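Local atomic coordinates of A151R (African swine fever virus Georgia 2007/1, PDB entry 7CMA), a protein that is a viral non-structural protein of uncertain biochemical role that binds a zinc ion through three cysteines and one histidine. Residues I18-H23 / Y146-I151. Numbering follows the deposited sequence.
Sequences IECIYH and YPFTNI
A cysteine sulfur-aromatic contact, made by Cys20 with Tyr146, joins helix 3-28 to the loop that follows strand 125-127. Cys20 SG stands almost squarely over the Tyr146 ring, 3.5 Å from its centroid and only 8° off the normal. All six ring carbons of Tyr146 therefore lie at similar distances from the sulfur, a placement over the centre of the face and not above one bond. With SG anti to the backbone N (chi1 -169°), the sulfur reaches from the helix toward Tyr146, Phe148 and Ile151. Ile151 brings its CD1 to 3.7 Å from Cys20 SG, and the same methyl reaches 4.3 Å from Ile21 CG1, one residue further along the helix. Phe148 stands further off, its ring centroid 5.1 Å from Cys20 SG and the sulfur 67° off the ring normal, while its CE2 lies 3.9 Å from Cys20 CB.

The loop's course helps to gather these groups. A type I beta turn from Phe148 to Ile151 reverses the chain, with Ile151 N bonded to Phe148 O at 3.2 Å, while Arg135 donates to the carbonyls of both residues. At the far end of the tyrosine, the hydroxyl hydrogen-bonds Glu24 on the same helix, which probably helps hold the ring face against the sulfur. The arrangement is a Cys sulfur-aromatic contact over a tyrosine face, by which the C-terminal loop packs on helix 3-28, with Ile21 and Ile151 also touching Ile92 of strand 90-94 at the edge of the five-stranded antiparallel sheet.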
loop_
_atom_site.group_PDB
_atom_site.type_symbol
_atom_site.label_atom_id
_atom_site.label_comp_id
_atom_site.label_asym_id
_atom_site.label_seq_id
_atom_site.Cartn_x
_atom_site.Cartn_y
_atom_site.Cartn_z
ATOM N N ILE A 18 -14.366 5.737 -1.084
ATOM C CA ILE A 18 -15.804 5.880 -0.701
ATOM C C ILE A 18 -15.894 6.136 0.806
ATOM O O ILE A 18 -16.685 7.009 1.205
ATOM C CB ILE A 18 -16.632 4.651 -1.123
ATOM C CG1 ILE A 18 -16.858 4.620 -2.637
ATOM C CG2 ILE A 18 -17.944 4.596 -0.356
ATOM C CD1 ILE A 18 -17.662 3.429 -3.120
ATOM N N GLU A 19 -15.132 5.390 1.612
ATOM C CA GLU A 19 -15.134 5.551 3.093
ATOM C C GLU A 19 -14.650 6.965 3.440
ATOM O O GLU A 19 -15.323 7.639 4.231
ATOM C CB GLU A 19 -14.260 4.486 3.764
ATOM C CG GLU A 19 -14.440 4.416 5.275
ATOM C CD GLU A 19 -15.725 3.750 5.746
ATOM O OE1 GLU A 19 -16.505 3.287 4.884
ATOM O OE2 GLU A 19 -15.965 3.731 6.973
ATOM N N CYS A 20 -13.567 7.412 2.804
ATOM C CA CYS A 20 -13.031 8.786 2.969
ATOM C C CYS A 20 -14.113 9.821 2.628
ATOM O O CYS A 20 -14.361 10.720 3.462
ATOM C CB CYS A 20 -11.800 8.997 2.097
ATOM S SG CYS A 20 -10.917 10.529 2.479
ATOM N N ILE A 21 -14.753 9.688 1.464
ATOM C CA ILE A 21 -15.809 10.645 1.010
ATOM C C ILE A 21 -16.977 10.592 1.996
ATOM O O ILE A 21 -17.478 11.666 2.371
ATOM C CB ILE A 21 -16.261 10.344 -0.429
ATOM C CG1 ILE A 21 -15.093 10.458 -1.415
ATOM C CG2 ILE A 21 -17.423 11.244 -0.822
ATOM C CD1 ILE A 21 -15.387 9.894 -2.775
ATOM N N TYR A 22 -17.417 9.383 2.359
ATOM C CA TYR A 22 -18.542 9.160 3.302
ATOM C C TYR A 22 -18.310 9.992 4.565
ATOM O O TYR A 22 -19.233 10.711 4.999
ATOM C CB TYR A 22 -18.693 7.672 3.636
ATOM C CG TYR A 22 -19.619 7.380 4.792
ATOM C CD1 TYR A 22 -20.992 7.518 4.662
ATOM C CD2 TYR A 22 -19.120 7.060 6.044
ATOM C CE1 TYR A 22 -21.847 7.284 5.726
ATOM C CE2 TYR A 22 -19.961 6.838 7.124
ATOM C CZ TYR A 22 -21.331 6.923 6.957
ATOM O OH TYR A 22 -22.175 6.680 8.006
ATOM N N HIS A 23 -17.124 9.866 5.156
ATOM C CA HIS A 23 -16.760 10.522 6.441
ATOM C C HIS A 23 -16.734 12.040 6.242
ATOM O O HIS A 23 -17.328 12.745 7.072
ATOM C CB HIS A 23 -15.429 9.972 6.967
ATOM C CG HIS A 23 -15.528 8.579 7.499
ATOM N ND1 HIS A 23 -16.650 8.122 8.172
ATOM C CD2 HIS A 23 -14.674 7.533 7.436
ATOM C CE1 HIS A 23 -16.481 6.855 8.494
ATOM N NE2 HIS A 23 -15.277 6.471 8.058
ATOM N N TYR A 146 -4.996 14.089 2.038
ATOM C CA TYR A 146 -5.294 12.644 1.866
ATOM C C TYR A 146 -4.372 12.072 0.795
ATOM O O TYR A 146 -4.024 12.754 -0.168
ATOM C CB TYR A 146 -6.769 12.446 1.511
ATOM C CG TYR A 146 -7.728 12.670 2.651
ATOM C CD1 TYR A 146 -7.750 11.817 3.743
ATOM C CD2 TYR A 146 -8.651 13.705 2.620
ATOM C CE1 TYR A 146 -8.626 12.016 4.796
ATOM C CE2 TYR A 146 -9.537 13.915 3.662
ATOM C CZ TYR A 146 -9.557 13.037 4.730
ATOM O OH TYR A 146 -10.435 13.233 5.752
ATOM N N PRO A 147 -3.927 10.805 0.929
ATOM C CA PRO A 147 -3.145 10.163 -0.123
ATOM C C PRO A 147 -3.879 10.156 -1.478
ATOM O O PRO A 147 -3.211 10.142 -2.503
ATOM C CB PRO A 147 -2.924 8.731 0.400
ATOM C CG PRO A 147 -4.024 8.523 1.431
ATOM C CD PRO A 147 -4.265 9.891 2.029
ATOM N N PHE A 148 -5.211 10.266 -1.450
ATOM C CA PHE A 148 -6.081 10.298 -2.657
ATOM C C PHE A 148 -5.906 11.642 -3.375
ATOM O O PHE A 148 -6.353 12.659 -2.829
ATOM C CB PHE A 148 -7.547 10.080 -2.271
ATOM C CG PHE A 148 -7.808 8.851 -1.437
ATOM C CD1 PHE A 148 -7.663 7.581 -1.978
ATOM C CD2 PHE A 148 -8.160 8.960 -0.099
ATOM C CE1 PHE A 148 -7.882 6.452 -1.204
ATOM C CE2 PHE A 148 -8.377 7.828 0.674
ATOM C CZ PHE A 148 -8.238 6.577 0.120
ATOM N N THR A 149 -5.373 11.622 -4.601
ATOM C CA THR A 149 -5.112 12.831 -5.424
ATOM C C THR A 149 -6.441 13.486 -5.828
ATOM O O THR A 149 -6.413 14.673 -6.200
ATOM C CB THR A 149 -4.276 12.513 -6.673
ATOM O OG1 THR A 149 -5.013 11.581 -7.465
ATOM C CG2 THR A 149 -2.904 11.961 -6.349
ATOM N N ASN A 150 -7.558 12.756 -5.721
ATOM C CA ASN A 150 -8.883 13.237 -6.198
ATOM C C ASN A 150 -9.587 14.026 -5.091
ATOM O O ASN A 150 -10.678 14.557 -5.362
ATOM C CB ASN A 150 -9.769 12.093 -6.686
ATOM C CG ASN A 150 -9.215 11.423 -7.920
ATOM O OD1 ASN A 150 -9.131 12.039 -8.981
ATOM N ND2 ASN A 150 -8.717 10.209 -7.757
ATOM N N ILE A 151 -9.016 14.074 -3.885
ATOM C CA ILE A 151 -9.534 14.946 -2.791
ATOM C C ILE A 151 -8.613 16.159 -2.660
ATOM O O ILE A 151 -7.454 15.987 -2.234
ATOM C CB ILE A 151 -9.685 14.189 -1.459
ATOM C CG1 ILE A 151 -10.307 12.807 -1.668
ATOM C CG2 ILE A 151 -10.474 15.033 -0.463
ATOM C CD1 ILE A 151 -11.314 12.418 -0.620
#